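Side-chain contacts in Cg6181-pa, isoform A (Drosophila melanogaster, PDB 2VXG), which seems to act in mRNA decapping during mRNA degradation and is required for silencing a subset of endogenous microRNA targets: residues A[1-6]-A[29-34]; A[18-23]-A[54-59]; A[81-86]-A[128-133]. All blocks are in the same frame, centred on the assembly; numbering follows the deposited sequence.

Contact 1 of 3, residues A[1-6]-A[29-34]; sequences GAMGDS and LGLVEF
The Phe34 ring is the flat group of this contact, meeting Gly4 obliquely. Its CE2 lies 3.4 Å from Gly4 CA, and CZ lies 3.6 Å from Gly4 O, so the far end of the ring rests on helix backbone. Elsewhere around the ring come His38, its plane inclined at about 50°, and the side chains of Ile7 and Lys8. The setting is an all-helical domain, the EDC4 C-terminal region, classed in the TPR clan. Helices 2-13 and 29-38 run roughly the same way here, their local axes at 29° and 10.7 Å apart. That wide gap is bridged because Phe34 CG stands anti to the backbone N (chi1 167°), sending the phenyl group across to a buried glycine with no side chain in its way. Residues 1-4 probably derive from the expression construct, so this part of the interface need not reflect the natural protein. Leu31 fills the neighbouring position, its two methyls dividing the work. CD1 faces the backbone at Gly4 N, while CD2 touches Met3, whose chain, extended beyond CG, crosses the Leu31 side chain at about a right angle, with Met3 SD 4.0 Å from CD2.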
ATOM      1  N   GLY A   1     -19.312   2.267 -10.132  1.00 20.14           N
ATOM      2  CA  GLY A   1     -19.966   3.571 -10.432  1.00 21.14           C
ATOM      3  C   GLY A   1     -18.989   4.525 -11.092  1.00 20.64           C
ATOM      4  O   GLY A   1     -18.024   4.091 -11.696  1.00 22.07           O
ATOM      5  N   ALA A   2     -19.219   5.829 -10.928  1.00 21.25           N
ATOM      6  CA  ALA A   2     -18.485   6.866 -11.639  1.00 21.34           C
ATOM      7  C   ALA A   2     -16.992   6.913 -11.265  1.00 21.26           C
ATOM      8  O   ALA A   2     -16.121   7.112 -12.139  1.00 20.53           O
ATOM      9  CB  ALA A   2     -19.165   8.251 -11.429  1.00 21.47           C
ATOM     10  N   MET A   3     -16.691   6.724  -9.985  1.00 20.85           N
ATOM     11  CA  MET A   3     -15.311   6.659  -9.522  1.00 22.20           C
ATOM     12  C   MET A   3     -14.545   5.455 -10.104  1.00 21.30           C
ATOM     13  O   MET A   3     -13.462   5.612 -10.632  1.00 19.28           O
ATOM     14  CB  MET A   3     -15.229   6.649  -7.976  1.00 22.62           C
ATOM     15  CG  MET A   3     -14.699   7.939  -7.411  1.00 24.94           C
ATOM     16  SD  MET A   3     -14.908   8.142  -5.640  1.00 28.09           S
ATOM     17  CE  MET A   3     -14.725   9.884  -5.472  1.00 28.12           C
ATOM     18  N   GLY A   4     -15.085   4.251  -9.942  1.00 21.25           N
ATOM     19  CA  GLY A   4     -14.437   3.056 -10.474  1.00 21.33           C
ATOM     20  C   GLY A   4     -14.186   3.143 -11.977  1.00 21.15           C
ATOM     21  O   GLY A   4     -13.099   2.823 -12.463  1.00 21.00           O
ATOM     22  N   ASP A   5     -15.205   3.595 -12.699  1.00 21.21           N
ATOM     23  CA  ASP A   5     -15.133   3.852 -14.129  1.00 20.91           C
ATOM     24  C   ASP A   5     -14.020   4.809 -14.478  1.00 20.47           C
ATOM     25  O   ASP A   5     -13.233   4.552 -15.396  1.00 18.65           O
ATOM     26  CB  ASP A   5     -16.448   4.437 -14.655  1.00 21.83           C
ATOM     27  CG  ASP A   5     -17.604   3.401 -14.688  1.00 23.59           C
ATOM     28  OD1 ASP A   5     -17.358   2.206 -14.468  1.00 22.55           O
ATOM     29  OD2 ASP A   5     -18.758   3.817 -14.958  1.00 26.59           O
ATOM     30  N   SER A   6     -13.933   5.908 -13.741  1.00 19.23           N
ATOM     31  CA  SER A   6     -12.891   6.898 -14.000  1.00 19.87           C
ATOM     32  C   SER A   6     -11.515   6.301 -13.774  1.00 19.47           C
ATOM     33  O   SER A   6     -10.579   6.556 -14.532  1.00 19.42           O
ATOM     34  CB  SER A   6     -13.055   8.110 -13.089  1.00 18.86           C
ATOM     35  OG  SER A   6     -11.966   8.991 -13.230  1.00 20.04           O
ATOM     36  N   LEU A  29     -11.227   1.926   1.388  1.00 18.91           N
ATOM     37  CA  LEU A  29     -10.254   0.856   1.147  1.00 18.86           C
ATOM     38  C   LEU A  29     -10.766  -0.137   0.126  1.00 18.22           C
ATOM     39  O   LEU A  29      -9.976  -0.723  -0.584  1.00 19.52           O
ATOM     40  CB  LEU A  29      -9.844   0.171   2.455  1.00 19.32           C
ATOM     41  CG  LEU A  29      -8.678  -0.841   2.386  1.00 19.42           C
ATOM     42  CD1 LEU A  29      -7.357  -0.319   1.687  1.00 17.98           C
ATOM     43  CD2 LEU A  29      -8.387  -1.409   3.765  1.00 19.47           C
ATOM     44  N   GLY A  30     -12.078  -0.300   0.015  1.00 17.90           N
ATOM     45  CA  GLY A  30     -12.672  -1.137  -1.036  1.00 17.23           C
ATOM     46  C   GLY A  30     -12.382  -0.622  -2.455  1.00 16.85           C
ATOM     47  O   GLY A  30     -12.148  -1.407  -3.398  1.00 17.21           O
ATOM     48  N   LEU A  31     -12.393   0.693  -2.624  1.00 15.57           N
ATOM     49  CA  LEU A  31     -12.061   1.282  -3.923  1.00 15.71           C
ATOM     50  C   LEU A  31     -10.563   1.148  -4.255  1.00 14.58           C
ATOM     51  O   LEU A  31     -10.198   0.904  -5.404  1.00 15.58           O
ATOM     52  CB  LEU A  31     -12.470   2.746  -3.939  1.00 15.52           C
ATOM     53  CG  LEU A  31     -12.300   3.439  -5.289  1.00 15.26           C
ATOM     54  CD1 LEU A  31     -13.255   2.777  -6.372  1.00 16.79           C
ATOM     55  CD2 LEU A  31     -12.627   4.942  -5.034  1.00 16.28           C
ATOM     56  N   VAL A  32      -9.729   1.291  -3.237  1.00 15.37           N
ATOM     57  CA  VAL A  32      -8.315   1.017  -3.345  1.00 16.33           C
ATOM     58  C   VAL A  32      -8.092  -0.424  -3.814  1.00 17.27           C
ATOM     59  O   VAL A  32      -7.306  -0.638  -4.755  1.00 17.63           O
ATOM     60  CB  VAL A  32      -7.555   1.306  -2.023  1.00 16.12           C
ATOM     61  CG1 VAL A  32      -6.058   0.904  -2.163  1.00 15.52           C
ATOM     62  CG2 VAL A  32      -7.682   2.800  -1.644  1.00 16.00           C
ATOM     63  N   GLU A  33      -8.754  -1.391  -3.161  1.00 18.95           N
ATOM     64  CA  GLU A  33      -8.654  -2.808  -3.587  1.00 20.05           C
ATOM     65  C   GLU A  33      -9.104  -3.055  -5.010  1.00 19.43           C
ATOM     66  O   GLU A  33      -8.381  -3.695  -5.764  1.00 18.90           O
ATOM     67  CB  GLU A  33      -9.365  -3.736  -2.634  1.00 20.34           C
ATOM     68  CG  GLU A  33      -8.738  -3.764  -1.302  1.00 22.72           C
ATOM     69  CD  GLU A  33      -9.449  -4.708  -0.335  1.00 25.35           C
ATOM     70  OE1 GLU A  33      -9.713  -5.868  -0.750  1.00 26.20           O
ATOM     71  OE2 GLU A  33      -9.729  -4.275   0.835  1.00 30.56           O
ATOM     72  N   PHE A  34     -10.248  -2.483  -5.401  1.00 19.38           N
ATOM     73  CA  PHE A  34     -10.707  -2.449  -6.815  1.00 18.94           C
ATOM     74  C   PHE A  34      -9.605  -1.917  -7.736  1.00 18.51           C
ATOM     75  O   PHE A  34      -9.310  -2.496  -8.796  1.00 18.30           O
ATOM     76  CB  PHE A  34     -11.986  -1.555  -6.912  1.00 18.58           C
ATOM     77  CG  PHE A  34     -12.401  -1.167  -8.348  1.00 17.90           C
ATOM     78  CD1 PHE A  34     -13.261  -1.979  -9.083  1.00 19.80           C
ATOM     79  CD2 PHE A  34     -11.962   0.023  -8.903  1.00 16.53           C
ATOM     80  CE1 PHE A  34     -13.663  -1.634 -10.361  1.00 18.17           C
ATOM     81  CE2 PHE A  34     -12.343   0.389 -10.157  1.00 17.65           C
ATOM     82  CZ  PHE A  34     -13.202  -0.433 -10.905  1.00 18.16           C
TER

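Contact 2 of 3, residues A[18-23]-A[54-59]; sequences KAFHQA and QKVLLS
Val56 packs against two consecutive residues, Phe20 and His21, one methyl for each. On the tight, buried side, Val56 CG1 lies 3.7 Å from Phe20 CB and also 4.0 Å from Phe20 CD2, approaching the ring obliquely. The other methyl, Val56 CG2, sits 3.7 Å from CD2 of the partly exposed His21. The torsion of Val56 (chi1 162°) explains the split: CG1 is anti to the backbone N and CG2 anti to the carbonyl carbon, which spreads the branches over both neighbours. These are helices 16-25 and 54-66 of the alpha-helical EDC4 C-terminal domain, separated in sequence but side by side in the fold, their local axes inclined at 37° and 10.3 Å apart. Beyond Phe20, Thr35 and Leu36 of helix 29-38 extend the buried side. The opposite margin is looser. There the exposed Lys55 brings only its aliphatic CE within 4.2 Å of His21 NE2, and its NZ remains 5.2 Å from that nitrogen. The polar end of the histidine is instead fixed by Glu53, whose OE1 is hydrogen-bonded to NE2; this carboxylate would tend to stabilise a protonated imidazole, while the nearby Lys55 ammonium would act the other way, and the charge is not seen. One face of the His21 ring lies over the backbone, with Lys18 N 4.2 Å above its plane, displaced toward the rim.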
ATOM      1  N   LYS A  18      -2.689   9.381 -11.181  1.00 17.95           N
ATOM      2  CA  LYS A  18      -4.003  10.021 -11.107  1.00 18.79           C
ATOM      3  C   LYS A  18      -5.106   9.037 -10.678  1.00 17.26           C
ATOM      4  O   LYS A  18      -5.983   9.423  -9.956  1.00 16.55           O
ATOM      5  CB  LYS A  18      -4.409  10.734 -12.411  1.00 18.79           C
ATOM      6  CG  LYS A  18      -3.509  11.913 -12.815  1.00 20.96           C
ATOM      7  CD  LYS A  18      -4.067  12.685 -13.980  1.00 21.86           C
ATOM      8  CE  LYS A  18      -3.048  13.699 -14.557  1.00 23.43           C
ATOM      9  NZ  LYS A  18      -3.751  14.743 -15.405  1.00 26.89           N
ATOM     10  N   ALA A  19      -5.052   7.794 -11.160  1.00 17.05           N
ATOM     11  CA  ALA A  19      -5.999   6.750 -10.770  1.00 16.11           C
ATOM     12  C   ALA A  19      -5.865   6.507  -9.267  1.00 15.66           C
ATOM     13  O   ALA A  19      -6.868   6.450  -8.547  1.00 15.30           O
ATOM     14  CB  ALA A  19      -5.765   5.490 -11.534  1.00 15.45           C
ATOM     15  N   PHE A  20      -4.629   6.448  -8.781  1.00 16.05           N
ATOM     16  CA  PHE A  20      -4.405   6.188  -7.361  1.00 16.00           C
ATOM     17  C   PHE A  20      -4.753   7.376  -6.495  1.00 16.41           C
ATOM     18  O   PHE A  20      -5.227   7.168  -5.385  1.00 16.86           O
ATOM     19  CB  PHE A  20      -2.977   5.684  -7.088  1.00 17.33           C
ATOM     20  CG  PHE A  20      -2.824   4.189  -7.263  1.00 15.71           C
ATOM     21  CD1 PHE A  20      -2.806   3.645  -8.527  1.00 17.02           C
ATOM     22  CD2 PHE A  20      -2.741   3.328  -6.153  1.00 22.19           C
ATOM     23  CE1 PHE A  20      -2.666   2.280  -8.737  1.00 17.93           C
ATOM     24  CE2 PHE A  20      -2.593   1.927  -6.335  1.00 17.39           C
ATOM     25  CZ  PHE A  20      -2.570   1.414  -7.641  1.00 20.44           C
ATOM     26  N   HIS A  21      -4.547   8.596  -6.982  1.00 16.16           N
ATOM     27  CA  HIS A  21      -4.995   9.797  -6.252  1.00 16.26           C
ATOM     28  C   HIS A  21      -6.467   9.679  -5.982  1.00 16.38           C
ATOM     29  O   HIS A  21      -6.891   9.888  -4.859  1.00 15.28           O
ATOM     30  CB  HIS A  21      -4.756  11.127  -7.030  1.00 16.97           C
ATOM     31  CG  HIS A  21      -3.314  11.496  -7.224  1.00 16.50           C
ATOM     32  ND1 HIS A  21      -2.897  12.353  -8.229  1.00 17.38           N
ATOM     33  CD2 HIS A  21      -2.185  11.052  -6.621  1.00 18.76           C
ATOM     34  CE1 HIS A  21      -1.577  12.459  -8.198  1.00 19.63           C
ATOM     35  NE2 HIS A  21      -1.119  11.698  -7.210  1.00 18.43           N
ATOM     36  N   GLN A  22      -7.236   9.300  -7.010  1.00 16.38           N
ATOM     37  CA  GLN A  22      -8.678   9.210  -6.893  1.00 16.16           C
ATOM     38  C   GLN A  22      -9.023   8.117  -5.918  1.00 15.79           C
ATOM     39  O   GLN A  22      -9.803   8.346  -4.992  1.00 15.15           O
ATOM     40  CB  GLN A  22      -9.336   8.905  -8.249  1.00 15.94           C
ATOM     41  CG  GLN A  22     -10.864   8.724  -8.206  1.00 18.05           C
ATOM     42  CD  GLN A  22     -11.652   9.958  -7.756  1.00 18.20           C
ATOM     43  OE1 GLN A  22     -12.037  10.061  -6.589  1.00 21.51           O
ATOM     44  NE2 GLN A  22     -11.910  10.887  -8.681  1.00 18.03           N
ATOM     45  N   ALA A  23      -8.403   6.948  -6.087  1.00 15.28           N
ATOM     46  CA  ALA A  23      -8.718   5.848  -5.195  1.00 15.78           C
ATOM     47  C   ALA A  23      -8.400   6.212  -3.711  1.00 15.22           C
ATOM     48  O   ALA A  23      -9.215   5.958  -2.797  1.00 16.03           O
ATOM     49  CB  ALA A  23      -7.984   4.618  -5.626  1.00 13.17           C
ATOM     50  N   GLN A  54       6.155   8.515  -4.921  1.00 18.67           N
ATOM     51  CA  GLN A  54       6.435   8.213  -3.514  1.00 17.27           C
ATOM     52  C   GLN A  54       5.270   8.545  -2.577  1.00 17.20           C
ATOM     53  O   GLN A  54       4.998   7.781  -1.643  1.00 15.39           O
ATOM     54  CB  GLN A  54       7.672   8.947  -3.022  1.00 17.02           C
ATOM     55  CG  GLN A  54       8.981   8.481  -3.687  1.00 16.53           C
ATOM     56  CD  GLN A  54       9.444   7.191  -3.142  1.00 19.52           C
ATOM     57  OE1 GLN A  54       9.801   7.100  -1.950  1.00 17.69           O
ATOM     58  NE2 GLN A  54       9.486   6.162  -4.008  1.00 16.76           N
ATOM     59  N   LYS A  55       4.610   9.687  -2.808  1.00 16.53           N
ATOM     60  CA  LYS A  55       3.486  10.077  -1.967  1.00 16.84           C
ATOM     61  C   LYS A  55       2.328   9.066  -2.053  1.00 15.85           C
ATOM     62  O   LYS A  55       1.646   8.843  -1.079  1.00 16.30           O
ATOM     63  CB  LYS A  55       3.055  11.535  -2.180  1.00 16.62           C
ATOM     64  CG  LYS A  55       2.292  11.903  -3.473  1.00 17.96           C
ATOM     65  CD  LYS A  55       1.855  13.389  -3.485  1.00 19.15           C
ATOM     66  CE  LYS A  55       1.621  13.865  -4.942  1.00 21.52           C
ATOM     67  NZ  LYS A  55       2.089  15.240  -5.118  1.00 29.48           N
ATOM     68  N   VAL A  56       2.155   8.455  -3.219  1.00 16.00           N
ATOM     69  CA  VAL A  56       1.133   7.442  -3.460  1.00 15.30           C
ATOM     70  C   VAL A  56       1.541   6.157  -2.753  1.00 14.18           C
ATOM     71  O   VAL A  56       0.734   5.515  -2.114  1.00 14.28           O
ATOM     72  CB  VAL A  56       0.920   7.184  -4.964  1.00 14.46           C
ATOM     73  CG1 VAL A  56       0.210   5.852  -5.198  1.00 13.64           C
ATOM     74  CG2 VAL A  56       0.169   8.388  -5.659  1.00 13.29           C
ATOM     75  N   LEU A  57       2.801   5.799  -2.850  1.00 14.60           N
ATOM     76  CA  LEU A  57       3.270   4.583  -2.175  1.00 14.93           C
ATOM     77  C   LEU A  57       3.042   4.657  -0.673  1.00 14.93           C
ATOM     78  O   LEU A  57       2.543   3.684  -0.091  1.00 15.95           O
ATOM     79  CB  LEU A  57       4.754   4.332  -2.477  1.00 16.12           C
ATOM     80  CG  LEU A  57       5.108   3.949  -3.907  1.00 15.08           C
ATOM     81  CD1 LEU A  57       6.574   4.031  -4.119  1.00 19.19           C
ATOM     82  CD2 LEU A  57       4.595   2.562  -4.220  1.00 19.27           C
ATOM     83  N   LEU A  58       3.402   5.787  -0.040  1.00 15.01           N
ATOM     84  CA  LEU A  58       3.291   5.947   1.443  1.00 14.89           C
ATOM     85  C   LEU A  58       1.832   5.982   1.924  1.00 15.49           C
ATOM     86  O   LEU A  58       1.494   5.475   2.981  1.00 14.81           O
ATOM     87  CB  LEU A  58       4.027   7.179   1.931  1.00 15.16           C
ATOM     88  CG  LEU A  58       5.571   7.120   1.879  1.00 15.57           C
ATOM     89  CD1 LEU A  58       6.283   8.454   2.179  1.00 14.59           C
ATOM     90  CD2 LEU A  58       6.157   5.973   2.733  1.00 14.47           C
ATOM     91  N   SER A  59       0.970   6.600   1.138  1.00 14.95           N
ATOM     92  CA  SER A  59      -0.495   6.588   1.385  1.00 15.44           C
ATOM     93  C   SER A  59      -1.117   5.178   1.251  1.00 15.68           C
ATOM     94  O   SER A  59      -1.934   4.775   2.069  1.00 15.74           O
ATOM     95  CB  SER A  59      -1.173   7.560   0.410  1.00 15.12           C
ATOM     96  OG  SER A  59      -2.601   7.581   0.548  1.00 15.05           O
TER

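Contact 3 of 3, residues A[81-86]-A[128-133]; sequences EALLAI and MKAIIT
With CG anti to the backbone N (chi1 177°), the side chain of Leu83 extends from helix 73-85 toward helix 121-134, and a chi2 of 73° leaves CD2 anti to CA, at the far end of the chain, where it meets Ala130 and Ile131. The second group comes into place by a different torsion: Ile131 has CG1 beside its backbone N (chi1 -76°), which presents this methylene, and not a methyl, to the leucine. CD2 is the busier branch of the fork, 3.9 Å from Ala130 CB and 4.2 Å from Ile131 CG1. The other branch is not idle, since Leu83 CD1 comes within 4.3 Å of that same Ile131 CG1, so that the fork spans the methylene with both methyls. Across the interface the backbones stay well separated, the nearest alpha carbons being those of Leu83 and Ile131 at 8.0 Å, and the single leucine reaches over the distance. Leu127 and Tyr134, from the same C-terminal helix, also touch Leu83 and extend its surroundings along that helix. Ile131 in turn leans on Leu104 of helix 91-114, while Met128 turns away from Leu83 to pack on Cys108 and Ile112 of that helix. In the EDC4 C-terminal domain the last helix is thereby laid against both helix 73-85 and helix 91-114. Every group that meets across the two segments is aliphatic, which implies that the join rests on van der Waals contact and the hydrophobic effect, and that any selectivity would probably lie in shape.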
ATOM      1  N   GLU A  81       5.577  -4.691  -2.096  1.00 20.29           N
ATOM      2  CA  GLU A  81       6.127  -3.922  -3.224  1.00 20.07           C
ATOM      3  C   GLU A  81       6.221  -2.458  -2.927  1.00 19.47           C
ATOM      4  O   GLU A  81       7.223  -1.847  -3.248  1.00 19.86           O
ATOM      5  CB  GLU A  81       5.333  -4.097  -4.504  1.00 21.29           C
ATOM      6  CG  GLU A  81       5.307  -5.490  -5.036  1.00 23.14           C
ATOM      7  CD  GLU A  81       6.548  -5.974  -5.718  1.00 25.00           C
ATOM      8  OE1 GLU A  81       7.554  -5.236  -5.910  1.00 27.44           O
ATOM      9  OE2 GLU A  81       6.496  -7.165  -6.092  1.00 26.79           O
ATOM     10  N   ALA A  82       5.212  -1.893  -2.262  1.00 18.81           N
ATOM     11  CA  ALA A  82       5.270  -0.478  -1.944  1.00 18.77           C
ATOM     12  C   ALA A  82       6.430  -0.171  -1.016  1.00 18.45           C
ATOM     13  O   ALA A  82       7.156   0.810  -1.219  1.00 19.68           O
ATOM     14  CB  ALA A  82       3.933   0.035  -1.382  1.00 17.56           C
ATOM     15  N   LEU A  83       6.646  -0.998   0.010  1.00 18.99           N
ATOM     16  CA  LEU A  83       7.807  -0.793   0.887  1.00 19.05           C
ATOM     17  C   LEU A  83       9.118  -0.864   0.098  1.00 18.25           C
ATOM     18  O   LEU A  83      10.017  -0.033   0.277  1.00 18.20           O
ATOM     19  CB  LEU A  83       7.824  -1.845   2.026  1.00 19.85           C
ATOM     20  CG  LEU A  83       8.972  -1.904   3.042  1.00 20.55           C
ATOM     21  CD1 LEU A  83       8.864  -0.731   4.017  1.00 22.84           C
ATOM     22  CD2 LEU A  83       8.940  -3.211   3.852  1.00 20.71           C
ATOM     23  N   LEU A  84       9.252  -1.879  -0.743  1.00 17.78           N
ATOM     24  CA  LEU A  84      10.480  -2.049  -1.558  1.00 18.79           C
ATOM     25  C   LEU A  84      10.710  -0.889  -2.512  1.00 18.76           C
ATOM     26  O   LEU A  84      11.830  -0.662  -2.903  1.00 18.83           O
ATOM     27  CB  LEU A  84      10.450  -3.356  -2.340  1.00 17.81           C
ATOM     28  CG  LEU A  84      10.472  -4.667  -1.535  1.00 19.57           C
ATOM     29  CD1 LEU A  84      10.345  -5.831  -2.465  1.00 19.41           C
ATOM     30  CD2 LEU A  84      11.773  -4.797  -0.692  1.00 20.59           C
ATOM     31  N   ALA A  85       9.642  -0.177  -2.880  1.00 19.66           N
ATOM     32  CA  ALA A  85       9.734   1.003  -3.773  1.00 19.79           C
ATOM     33  C   ALA A  85      10.012   2.331  -3.068  1.00 20.25           C
ATOM     34  O   ALA A  85      10.276   3.357  -3.744  1.00 20.38           O
ATOM     35  CB  ALA A  85       8.460   1.133  -4.601  1.00 19.18           C
ATOM     36  N   ILE A  86       9.937   2.352  -1.741  1.00 20.65           N
ATOM     37  CA  ILE A  86      10.315   3.547  -0.979  1.00 21.61           C
ATOM     38  C   ILE A  86      11.747   3.988  -1.318  1.00 22.25           C
ATOM     39  O   ILE A  86      12.709   3.215  -1.191  1.00 22.39           O
ATOM     40  CB  ILE A  86      10.248   3.327   0.538  1.00 20.74           C
ATOM     41  CG1 ILE A  86       8.831   3.103   1.030  1.00 21.43           C
ATOM     42  CG2 ILE A  86      10.811   4.539   1.307  1.00 21.11           C
ATOM     43  CD1 ILE A  86       8.780   2.914   2.583  1.00 22.43           C
ATOM     44  N   MET A 128       7.712  -6.852   9.089  1.00 15.90           N
ATOM     45  CA  MET A 128       8.091  -6.122  10.293  1.00 17.08           C
ATOM     46  C   MET A 128       9.622  -6.108  10.490  1.00 17.44           C
ATOM     47  O   MET A 128      10.206  -5.078  10.831  1.00 16.87           O
ATOM     48  CB  MET A 128       7.369  -6.725  11.502  1.00 17.15           C
ATOM     49  CG  MET A 128       5.867  -6.496  11.505  1.00 18.48           C
ATOM     50  SD  MET A 128       4.974  -7.469  12.716  1.00 19.77           S
ATOM     51  CE  MET A 128       4.210  -8.765  11.765  1.00 24.40           C
ATOM     52  N   LYS A 129      10.286  -7.212  10.158  1.00 18.39           N
ATOM     53  CA  LYS A 129      11.786  -7.214  10.093  1.00 18.80           C
ATOM     54  C   LYS A 129      12.367  -6.286   9.020  1.00 19.25           C
ATOM     55  O   LYS A 129      13.354  -5.568   9.254  1.00 20.41           O
ATOM     56  CB  LYS A 129      12.336  -8.611   9.837  1.00 19.67           C
ATOM     57  CG  LYS A 129      12.171  -9.566  10.939  1.00 20.27           C
ATOM     58  CD  LYS A 129      13.050  -9.273  12.161  1.00 23.56           C
ATOM     59  CE  LYS A 129      12.526 -10.054  13.366  1.00 23.13           C
ATOM     60  NZ  LYS A 129      13.475 -10.062  14.502  1.00 21.20           N
ATOM     61  N   ALA A 130      11.776  -6.310   7.835  1.00 18.43           N
ATOM     62  CA  ALA A 130      12.214  -5.457   6.749  1.00 19.44           C
ATOM     63  C   ALA A 130      12.069  -3.987   7.113  1.00 20.18           C
ATOM     64  O   ALA A 130      12.921  -3.179   6.751  1.00 19.18           O
ATOM     65  CB  ALA A 130      11.406  -5.736   5.503  1.00 18.80           C
ATOM     66  N   ILE A 131      10.965  -3.664   7.800  1.00 20.35           N
ATOM     67  CA  ILE A 131      10.658  -2.307   8.214  1.00 21.80           C
ATOM     68  C   ILE A 131      11.765  -1.763   9.115  1.00 23.06           C
ATOM     69  O   ILE A 131      12.168  -0.578   8.969  1.00 23.78           O
ATOM     70  CB  ILE A 131       9.268  -2.235   8.945  1.00 21.71           C
ATOM     71  CG1 ILE A 131       8.128  -2.329   7.922  1.00 23.41           C
ATOM     72  CG2 ILE A 131       9.117  -0.925   9.752  1.00 19.27           C
ATOM     73  CD1 ILE A 131       6.766  -2.362   8.573  1.00 21.69           C
ATOM     74  N   ILE A 132      12.265  -2.622  10.010  1.00 23.97           N
ATOM     75  CA  ILE A 132      13.356  -2.244  10.919  1.00 25.00           C
ATOM     76  C   ILE A 132      14.555  -1.713  10.123  1.00 25.53           C
ATOM     77  O   ILE A 132      15.164  -0.725  10.513  1.00 25.42           O
ATOM     78  CB  ILE A 132      13.749  -3.403  11.875  1.00 24.99           C
ATOM     79  CG1 ILE A 132      12.572  -3.739  12.810  1.00 25.13           C
ATOM     80  CG2 ILE A 132      15.002  -3.027  12.687  1.00 24.56           C
ATOM     81  CD1 ILE A 132      12.855  -4.821  13.849  1.00 26.54           C
ATOM     82  N   THR A 133      14.843  -2.335   8.973  1.00 27.32           N
ATOM     83  CA  THR A 133      15.961  -1.925   8.106  1.00 28.53           C
ATOM     84  C   THR A 133      15.723  -0.569   7.476  1.00 29.37           C
ATOM     85  O   THR A 133      16.630   0.250   7.384  1.00 29.34           O
ATOM     86  CB  THR A 133      16.240  -2.978   7.005  1.00 28.20           C
ATOM     87  OG1 THR A 133      16.587  -4.219   7.632  1.00 29.63           O
ATOM     88  CG2 THR A 133      17.387  -2.561   6.113  1.00 28.14           C
TER

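How the contacts relate
The three contacts illustrate how packing between helices not adjacent in sequence ties together a compact helical domain. Contacts 1 and 2 alternate along the chain, and their centres are 13 Å apart; helix 16-25 follows helix 2-13 and precedes helix 29-38, and its Ala23 touches both Leu31 and Val32. Contact 3 comes later in sequence, its centre 17 Å from that of contact 2. Here consecutive helices 54-66 and 73-85 join the two: Leu57 packs on Ala82 and Ala85, and Gln54 NE2 probably hydrogen-bonds to Ala85 O. Contacts 1 and 3, about 26 Å apart between centres, lie on opposite sides of the chain's centre. Helix 54-66, packed on helices 16-25 and 73-85, thus connects the two ends.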